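Local coordinates for protein nuclear RNA export factor 2 (PDB 6MRK) that acts in the ovary in a complex with Piwi and Nxt1 that silences transposons cotranscriptionally, binds single-stranded RNA and may take part in mRNA export, at residues G16-N21 against A124-A129; N34-Y39 against Y94-L99. All coordinates share one frame; numbering follows the deposited sequence.

Interaction 1. Residues G16-N21 against A124-A129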
ATOM      1  N   GLY A  16       9.445 -14.465  -1.334  1.00 46.38           N
ATOM      2  CA  GLY A  16       8.779 -15.763  -1.537  1.00 46.53           C
ATOM      3  C   GLY A  16       8.240 -16.338  -0.241  1.00 45.61           C
ATOM      4  O   GLY A  16       7.143 -16.895  -0.258  1.00 53.98           O
ATOM      5  N   ALA A  17       8.980 -16.220   0.858  1.00 43.55           N
ATOM      6  CA  ALA A  17       8.613 -16.837   2.150  1.00 44.35           C
ATOM      7  C   ALA A  17       7.317 -16.212   2.669  1.00 44.54           C
ATOM      8  O   ALA A  17       6.339 -16.956   2.829  1.00 52.50           O
ATOM      9  CB  ALA A  17       9.738 -16.698   3.145  1.00 47.47           C
ATOM     10  N   PHE A  18       7.301 -14.904   2.924  1.00 40.54           N
ATOM     11  CA  PHE A  18       6.138 -14.228   3.549  1.00 38.01           C
ATOM     12  C   PHE A  18       5.041 -14.004   2.505  1.00 35.72           C
ATOM     13  O   PHE A  18       3.924 -14.475   2.715  1.00 35.79           O
ATOM     14  CB  PHE A  18       6.543 -12.906   4.204  1.00 38.36           C
ATOM     15  CG  PHE A  18       5.369 -11.996   4.458  1.00 38.08           C
ATOM     16  CD1 PHE A  18       4.329 -12.424   5.264  1.00 36.59           C
ATOM     17  CD2 PHE A  18       5.282 -10.746   3.859  1.00 38.67           C
ATOM     18  CE1 PHE A  18       3.236 -11.610   5.500  1.00 38.37           C
ATOM     19  CE2 PHE A  18       4.184  -9.932   4.086  1.00 39.04           C
ATOM     20  CZ  PHE A  18       3.164 -10.369   4.904  1.00 42.12           C
ATOM     21  N   LEU A  19       5.347 -13.261   1.444  1.00 35.86           N
ATOM     22  CA  LEU A  19       4.347 -12.697   0.499  1.00 36.69           C
ATOM     23  C   LEU A  19       3.630 -13.854  -0.193  1.00 36.28           C
ATOM     24  O   LEU A  19       2.396 -13.925  -0.143  1.00 31.55           O
ATOM     25  CB  LEU A  19       5.069 -11.792  -0.504  1.00 37.96           C
ATOM     26  CG  LEU A  19       4.214 -10.773  -1.252  1.00 39.05           C
ATOM     27  CD1 LEU A  19       3.324  -9.984  -0.308  1.00 39.09           C
ATOM     28  CD2 LEU A  19       5.110  -9.835  -2.042  1.00 41.43           C
ATOM     29  N   GLU A  20       4.402 -14.782  -0.738  1.00 41.54           N
ATOM     30  CA  GLU A  20       3.875 -15.898  -1.555  1.00 48.30           C
ATOM     31  C   GLU A  20       3.265 -16.990  -0.666  1.00 45.32           C
ATOM     32  O   GLU A  20       2.514 -17.787  -1.216  1.00 58.07           O
ATOM     33  CB  GLU A  20       4.960 -16.419  -2.503  1.00 56.35           C
ATOM     34  CG  GLU A  20       5.381 -15.383  -3.542  1.00 61.72           C
ATOM     35  CD  GLU A  20       6.555 -15.742  -4.443  1.00 65.33           C
ATOM     36  OE1 GLU A  20       7.126 -14.805  -5.055  1.00 67.35           O
ATOM     37  OE2 GLU A  20       6.896 -16.945  -4.535  1.00 68.07           O
ATOM     38  N   ASN A  21       3.511 -17.031   0.639  1.00 40.08           N
ATOM     39  CA  ASN A  21       2.776 -17.967   1.535  1.00 40.03           C
ATOM     40  C   ASN A  21       1.484 -17.293   2.010  1.00 37.11           C
ATOM     41  O   ASN A  21       0.406 -17.907   1.902  1.00 36.51           O
ATOM     42  CB  ASN A  21       3.623 -18.450   2.717  1.00 44.15           C
ATOM     43  CG  ASN A  21       4.601 -19.540   2.327  1.00 47.36           C
ATOM     44  OD1 ASN A  21       4.328 -20.348   1.444  1.00 57.30           O
ATOM     45  ND2 ASN A  21       5.758 -19.565   2.960  1.00 45.66           N
ATOM     46  N   ALA A 124      10.268  -4.935   8.302  1.00 38.52           N
ATOM     47  CA  ALA A 124      10.298  -4.543   6.880  1.00 38.89           C
ATOM     48  C   ALA A 124       8.998  -3.863   6.444  1.00 35.84           C
ATOM     49  O   ALA A 124       7.987  -3.936   7.144  1.00 31.91           O
ATOM     50  CB  ALA A 124      10.586  -5.757   6.035  1.00 38.23           C
ATOM     51  N   VAL A 125       9.084  -3.190   5.302  1.00 35.22           N
ATOM     52  CA  VAL A 125       7.943  -2.628   4.538  1.00 33.76           C
ATOM     53  C   VAL A 125       7.978  -3.309   3.179  1.00 32.29           C
ATOM     54  O   VAL A 125       9.046  -3.298   2.567  1.00 35.64           O
ATOM     55  CB  VAL A 125       8.078  -1.105   4.403  1.00 32.52           C
ATOM     56  CG1 VAL A 125       6.947  -0.516   3.569  1.00 33.03           C
ATOM     57  CG2 VAL A 125       8.166  -0.452   5.768  1.00 31.38           C
ATOM     58  N   ILE A 126       6.878  -3.899   2.738  1.00 30.73           N
ATOM     59  CA  ILE A 126       6.892  -4.710   1.493  1.00 32.58           C
ATOM     60  C   ILE A 126       5.576  -4.536   0.735  1.00 28.58           C
ATOM     61  O   ILE A 126       4.512  -4.674   1.315  1.00 24.92           O
ATOM     62  CB  ILE A 126       7.244  -6.173   1.809  1.00 36.43           C
ATOM     63  CG1 ILE A 126       6.735  -7.133   0.740  1.00 41.06           C
ATOM     64  CG2 ILE A 126       6.755  -6.583   3.178  1.00 38.66           C
ATOM     65  CD1 ILE A 126       7.498  -8.436   0.729  1.00 44.78           C
ATOM     66  N   TYR A 127       5.686  -4.178  -0.531  1.00 27.43           N
ATOM     67  CA  TYR A 127       4.537  -3.850  -1.398  1.00 29.38           C
ATOM     68  C   TYR A 127       4.527  -4.872  -2.520  1.00 29.28           C
ATOM     69  O   TYR A 127       5.593  -5.288  -2.936  1.00 34.85           O
ATOM     70  CB  TYR A 127       4.631  -2.436  -1.979  1.00 28.60           C
ATOM     71  CG  TYR A 127       4.817  -1.323  -0.983  1.00 28.54           C
ATOM     72  CD1 TYR A 127       4.300  -1.376   0.300  1.00 31.25           C
ATOM     73  CD2 TYR A 127       5.496  -0.179  -1.336  1.00 31.27           C
ATOM     74  CE1 TYR A 127       4.450  -0.332   1.203  1.00 29.82           C
ATOM     75  CE2 TYR A 127       5.643   0.887  -0.458  1.00 32.43           C
ATOM     76  CZ  TYR A 127       5.120   0.810   0.820  1.00 30.79           C
ATOM     77  OH  TYR A 127       5.306   1.838   1.693  1.00 31.32           O
ATOM     78  N   VAL A 128       3.349  -5.275  -2.958  1.00 29.44           N
ATOM     79  CA  VAL A 128       3.184  -6.175  -4.128  1.00 30.27           C
ATOM     80  C   VAL A 128       2.102  -5.553  -5.020  1.00 31.46           C
ATOM     81  O   VAL A 128       1.115  -5.025  -4.491  1.00 32.82           O
ATOM     82  CB  VAL A 128       2.862  -7.608  -3.664  1.00 29.07           C
ATOM     83  CG1 VAL A 128       1.477  -7.712  -3.058  1.00 31.70           C
ATOM     84  CG2 VAL A 128       3.009  -8.618  -4.776  1.00 28.86           C
ATOM     85  N   ALA A 129       2.324  -5.523  -6.327  1.00 31.41           N
ATOM     86  CA  ALA A 129       1.321  -5.122  -7.337  1.00 30.80           C
ATOM     87  C   ALA A 129       1.097  -6.334  -8.238  1.00 31.16           C
ATOM     88  O   ALA A 129       2.094  -6.935  -8.710  1.00 32.51           O
ATOM     89  CB  ALA A 129       1.818  -3.922  -8.110  1.00 30.73           C
TER

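Interaction 2. Residues N34-Y39 against Y94-L99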
ATOM      1  N   ASN A  34      -7.073 -18.533   9.332  1.00 37.78           N
ATOM      2  CA  ASN A  34      -5.747 -18.999   9.809  1.00 38.13           C
ATOM      3  C   ASN A  34      -4.688 -17.917   9.607  1.00 36.86           C
ATOM      4  O   ASN A  34      -3.516 -18.188   9.915  1.00 38.35           O
ATOM      5  CB  ASN A  34      -5.319 -20.295   9.120  1.00 38.90           C
ATOM      6  CG  ASN A  34      -6.065 -21.493   9.658  1.00 39.39           C
ATOM      7  OD1 ASN A  34      -6.217 -21.637  10.870  1.00 39.27           O
ATOM      8  ND2 ASN A  34      -6.561 -22.334   8.759  1.00 39.91           N
ATOM      9  N   LEU A  35      -5.075 -16.743   9.114  1.00 36.16           N
ATOM     10  CA  LEU A  35      -4.160 -15.580   9.014  1.00 35.26           C
ATOM     11  C   LEU A  35      -4.189 -14.821  10.335  1.00 32.81           C
ATOM     12  O   LEU A  35      -3.517 -13.792  10.415  1.00 31.99           O
ATOM     13  CB  LEU A  35      -4.589 -14.671   7.861  1.00 34.77           C
ATOM     14  CG  LEU A  35      -4.697 -15.341   6.494  1.00 34.00           C
ATOM     15  CD1 LEU A  35      -5.388 -14.426   5.499  1.00 33.03           C
ATOM     16  CD2 LEU A  35      -3.330 -15.744   5.982  1.00 34.28           C
ATOM     17  N   TYR A  36      -4.944 -15.308  11.320  1.00 33.21           N
ATOM     18  CA  TYR A  36      -5.061 -14.656  12.649  1.00 36.21           C
ATOM     19  C   TYR A  36      -3.650 -14.520  13.235  1.00 35.81           C
ATOM     20  O   TYR A  36      -3.413 -13.556  13.980  1.00 37.82           O
ATOM     21  CB  TYR A  36      -6.038 -15.409  13.569  1.00 37.37           C
ATOM     22  CG  TYR A  36      -6.234 -14.766  14.923  1.00 37.93           C
ATOM     23  CD1 TYR A  36      -6.932 -13.571  15.066  1.00 39.24           C
ATOM     24  CD2 TYR A  36      -5.680 -15.330  16.063  1.00 37.36           C
ATOM     25  CE1 TYR A  36      -7.080 -12.964  16.302  1.00 38.00           C
ATOM     26  CE2 TYR A  36      -5.827 -14.742  17.309  1.00 36.24           C
ATOM     27  CZ  TYR A  36      -6.522 -13.553  17.424  1.00 37.11           C
ATOM     28  OH  TYR A  36      -6.670 -12.986  18.652  1.00 38.94           O
ATOM     29  N   LYS A  37      -2.735 -15.423  12.856  1.00 34.16           N
ATOM     30  CA  LYS A  37      -1.376 -15.537  13.451  1.00 31.02           C
ATOM     31  C   LYS A  37      -0.509 -14.336  13.089  1.00 29.05           C
ATOM     32  O   LYS A  37       0.386 -14.056  13.859  1.00 29.77           O
ATOM     33  CB  LYS A  37      -0.658 -16.811  13.005  1.00 30.41           C
ATOM     34  CG  LYS A  37      -0.556 -17.002  11.502  1.00 32.42           C
ATOM     35  CD  LYS A  37       0.424 -18.071  11.071  1.00 32.85           C
ATOM     36  CE  LYS A  37       0.024 -18.721   9.764  1.00 33.76           C
ATOM     37  NZ  LYS A  37       0.586 -20.082   9.654  1.00 34.98           N
ATOM     38  N   TYR A  38      -0.722 -13.671  11.960  1.00 29.65           N
ATOM     39  CA  TYR A  38       0.187 -12.580  11.512  1.00 32.20           C
ATOM     40  C   TYR A  38      -0.143 -11.275  12.222  1.00 31.30           C
ATOM     41  O   TYR A  38       0.704 -10.382  12.257  1.00 31.45           O
ATOM     42  CB  TYR A  38       0.070 -12.255  10.024  1.00 33.36           C
ATOM     43  CG  TYR A  38       0.441 -13.367   9.087  1.00 34.53           C
ATOM     44  CD1 TYR A  38       1.761 -13.675   8.812  1.00 37.24           C
ATOM     45  CD2 TYR A  38      -0.540 -14.116   8.471  1.00 36.80           C
ATOM     46  CE1 TYR A  38       2.087 -14.709   7.948  1.00 38.33           C
ATOM     47  CE2 TYR A  38      -0.232 -15.150   7.608  1.00 35.06           C
ATOM     48  CZ  TYR A  38       1.084 -15.435   7.336  1.00 35.81           C
ATOM     49  OH  TYR A  38       1.349 -16.456   6.482  1.00 40.08           O
ATOM     50  N   TYR A  39      -1.380 -11.139  12.678  1.00 31.65           N
ATOM     51  CA  TYR A  39      -1.930  -9.842  13.134  1.00 31.89           C
ATOM     52  C   TYR A  39      -1.767  -9.801  14.646  1.00 31.31           C
ATOM     53  O   TYR A  39      -1.535 -10.826  15.285  1.00 32.72           O
ATOM     54  CB  TYR A  39      -3.359  -9.637  12.604  1.00 30.80           C
ATOM     55  CG  TYR A  39      -3.433  -9.454  11.109  1.00 28.82           C
ATOM     56  CD1 TYR A  39      -3.295  -8.198  10.541  1.00 29.68           C
ATOM     57  CD2 TYR A  39      -3.596 -10.533  10.258  1.00 28.19           C
ATOM     58  CE1 TYR A  39      -3.334  -8.012   9.165  1.00 29.96           C
ATOM     59  CE2 TYR A  39      -3.640 -10.366   8.880  1.00 29.76           C
ATOM     60  CZ  TYR A  39      -3.505  -9.101   8.331  1.00 29.33           C
ATOM     61  OH  TYR A  39      -3.531  -8.929   6.982  1.00 28.72           O
ATOM     62  N   TYR A  94     -10.759  -7.848  14.730  1.00 35.90           N
ATOM     63  CA  TYR A  94     -11.561  -6.928  13.882  1.00 36.30           C
ATOM     64  C   TYR A  94     -11.101  -7.037  12.436  1.00 35.11           C
ATOM     65  O   TYR A  94     -11.942  -7.029  11.522  1.00 35.25           O
ATOM     66  CB  TYR A  94     -11.458  -5.479  14.359  1.00 38.86           C
ATOM     67  CG  TYR A  94     -12.334  -5.176  15.549  1.00 47.15           C
ATOM     68  CD1 TYR A  94     -13.706  -5.377  15.482  1.00 54.15           C
ATOM     69  CD2 TYR A  94     -11.811  -4.713  16.749  1.00 49.29           C
ATOM     70  CE1 TYR A  94     -14.534  -5.117  16.563  1.00 52.73           C
ATOM     71  CE2 TYR A  94     -12.624  -4.454  17.842  1.00 49.39           C
ATOM     72  CZ  TYR A  94     -13.991  -4.649  17.744  1.00 50.67           C
ATOM     73  OH  TYR A  94     -14.815  -4.407  18.799  1.00 53.28           O
ATOM     74  N   ILE A  95      -9.794  -7.140  12.232  1.00 34.22           N
ATOM     75  CA  ILE A  95      -9.199  -7.263  10.873  1.00 34.14           C
ATOM     76  C   ILE A  95      -9.664  -8.581  10.245  1.00 34.46           C
ATOM     77  O   ILE A  95     -10.226  -8.562   9.123  1.00 33.79           O
ATOM     78  CB  ILE A  95      -7.671  -7.149  10.954  1.00 35.17           C
ATOM     79  CG1 ILE A  95      -7.269  -5.713  11.299  1.00 35.72           C
ATOM     80  CG2 ILE A  95      -7.014  -7.634   9.670  1.00 35.99           C
ATOM     81  CD1 ILE A  95      -5.832  -5.562  11.715  1.00 34.97           C
ATOM     82  N   VAL A  96      -9.459  -9.691  10.943  1.00 34.19           N
ATOM     83  CA  VAL A  96      -9.733 -11.038  10.376  1.00 33.60           C
ATOM     84  C   VAL A  96     -11.230 -11.111  10.077  1.00 32.52           C
ATOM     85  O   VAL A  96     -11.610 -11.694   9.045  1.00 34.28           O
ATOM     86  CB  VAL A  96      -9.236 -12.154  11.310  1.00 34.98           C
ATOM     87  CG1 VAL A  96      -9.354 -13.524  10.672  1.00 36.01           C
ATOM     88  CG2 VAL A  96      -7.792 -11.925  11.699  1.00 37.60           C
ATOM     89  N   GLU A  97     -12.034 -10.476  10.922  1.00 33.87           N
ATOM     90  CA  GLU A  97     -13.513 -10.359  10.774  1.00 34.55           C
ATOM     91  C   GLU A  97     -13.861  -9.734   9.413  1.00 33.22           C
ATOM     92  O   GLU A  97     -14.792 -10.231   8.793  1.00 34.15           O
ATOM     93  CB  GLU A  97     -14.079  -9.589  11.976  1.00 36.20           C
ATOM     94  CG  GLU A  97     -15.419  -8.907  11.747  1.00 38.61           C
ATOM     95  CD  GLU A  97     -16.094  -8.339  12.993  1.00 39.67           C
ATOM     96  OE1 GLU A  97     -15.565  -8.543  14.107  1.00 37.05           O
ATOM     97  OE2 GLU A  97     -17.177  -7.721  12.848  1.00 42.50           O
ATOM     98  N   ILE A  98     -13.161  -8.688   8.963  1.00 33.72           N
ATOM     99  CA  ILE A  98     -13.443  -8.031   7.648  1.00 33.00           C
ATOM    100  C   ILE A  98     -12.943  -8.958   6.544  1.00 31.51           C
ATOM    101  O   ILE A  98     -13.658  -9.126   5.545  1.00 33.97           O
ATOM    102  CB  ILE A  98     -12.809  -6.621   7.538  1.00 34.53           C
ATOM    103  CG1 ILE A  98     -13.474  -5.621   8.484  1.00 34.18           C
ATOM    104  CG2 ILE A  98     -12.848  -6.119   6.095  1.00 34.53           C
ATOM    105  CD1 ILE A  98     -14.994  -5.600   8.385  1.00 36.33           C
ATOM    106  N   LEU A  99     -11.754  -9.519   6.740  1.00 30.49           N
ATOM    107  CA  LEU A  99     -11.030 -10.330   5.736  1.00 31.23           C
ATOM    108  C   LEU A  99     -11.845 -11.571   5.369  1.00 32.95           C
ATOM    109  O   LEU A  99     -11.677 -12.068   4.243  1.00 35.42           O
ATOM    110  CB  LEU A  99      -9.672 -10.722   6.322  1.00 32.89           C
ATOM    111  CG  LEU A  99      -8.449  -9.960   5.803  1.00 32.87           C
ATOM    112  CD1 LEU A  99      -8.687  -8.467   5.706  1.00 33.36           C
ATOM    113  CD2 LEU A  99      -7.255 -10.236   6.686  1.00 33.53           C
TER

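Interaction 1. Residues G16-N21 against A124-A129
Leu19 meets Val128 and Ile126 through its two methyl branches, and this small apolar cluster carries most of the 205 Å² buried between helix residues 16-21 and strand residues 124-129. The CD2 methyl of Leu19 does most of the touching: it lies 3.6 Å from CB of Val128 and 3.7 Å from CG2 of the same valine, while on another flank it approaches CD1 of Ile126 at 3.9 Å. CD1 of Leu19 turns to the second valine branch, 4.0 Å from Val128 CG1, so the leucine fork meets both methyls of the valine, the two side chains crossing at a slant. With chi1 of -160°, CG of Leu19 stands anti to the backbone N, and the fork is carried toward the strand. Ile126 reaches back with CD1 to the leucine, whereas its CG2 branch meets CE2 of Phe18 at 4.3 Å, coming to the ring obliquely.

In the NTF2-like domain of this export factor, the contact seats helix 12-27 on the concave mixed sheet that it packs against. The short axes pass 10.4 Å apart at an angle of 46°, and no hydrogen bond joins the two segments. Phe160 of strand 152-166, the next strand of the sheet, extends the apolar layer by touching Leu19 and meeting the Phe18 ring edge-to-face. Side chains alternate along the strand: Ile126 and Val128 point toward the helix, whereas Tyr127 points away and, like Val125, packs on apolar side chains of another protein's chain.

Interaction 2. Residues N34-Y39 against Y94-L99
Tyr39 has CG anti to its own carbonyl carbon (chi1 -68°), which turns the ring toward helix residues 94-99, where Ile95 meets it. The same kind of turn at Ile95 (chi1 -70°) places CG1 beside the backbone N and leaves CG2 anti to that N, directed at the ring. CG2 consequently sits over one face of Tyr39, 3.9 Å from the ring centroid and 18° off the normal, a CH-pi contact displaced toward the rim, where CE1 of Tyr39 is 3.7 Å from Ile95 CG2. The CD1 methyl of Ile95 adds a second touch, 3.8 Å from CD1 of Tyr39. Farther out along the ring, Leu99, approaching from the opposite direction, brings its CD2 to 4.2 Å from Tyr39 CE2.

Val96, one helix position on, meets the other tyrosine differently. Its CG2 lies in the plane of the Tyr36 ring, at the edge, 3.8 Å from Tyr36 CD1, and also comes within 4.0 Å of Tyr36 CA, so the valine packs beside the start of the Tyr36 side chain as well as its ring.

The contact packs the connection between helix 12-27 and strand 44-49 against helix 92-99 in the NTF2-like domain. Helix 12-27 borders it, with Phe26 touching both Leu35 and Leu99, while Arg32 hydrogen-bonds to Leu99 O.

No hydrogen bond crosses between the two segments, and the phenol oxygen of Tyr39 hydrogen-bonds outside them, to the hydroxyl of Tyr22. Ile95 thus covers one face of this buried ring and Leu99 packs near its hydroxyl end, while the bond to Tyr22 ties that polar end to helix 12-27, which should limit how far the ring can shift.

Overall arrangement
Both contacts lie within the single NTF2-like domain and join parts of the chain without a hydrogen bond between their segments, yet they differ in place and chemistry. Interaction 1 is helix on sheet, all four touching residues buried, with aliphatic branches doing most of the work. Interaction 2 joins a turn to a helix and relies on tyrosine rings; one of its five touching residues, Tyr36, is exposed. The centres of interaction 1 and interaction 2 lie about 17 Å apart. In sequence, residues 34-39 and 94-99 fall between residues 16-21 and 124-129. The two contacts meet where Phe18 CE1 packs 4.1 Å from Tyr38 CE1, and helix 12-27 serves both.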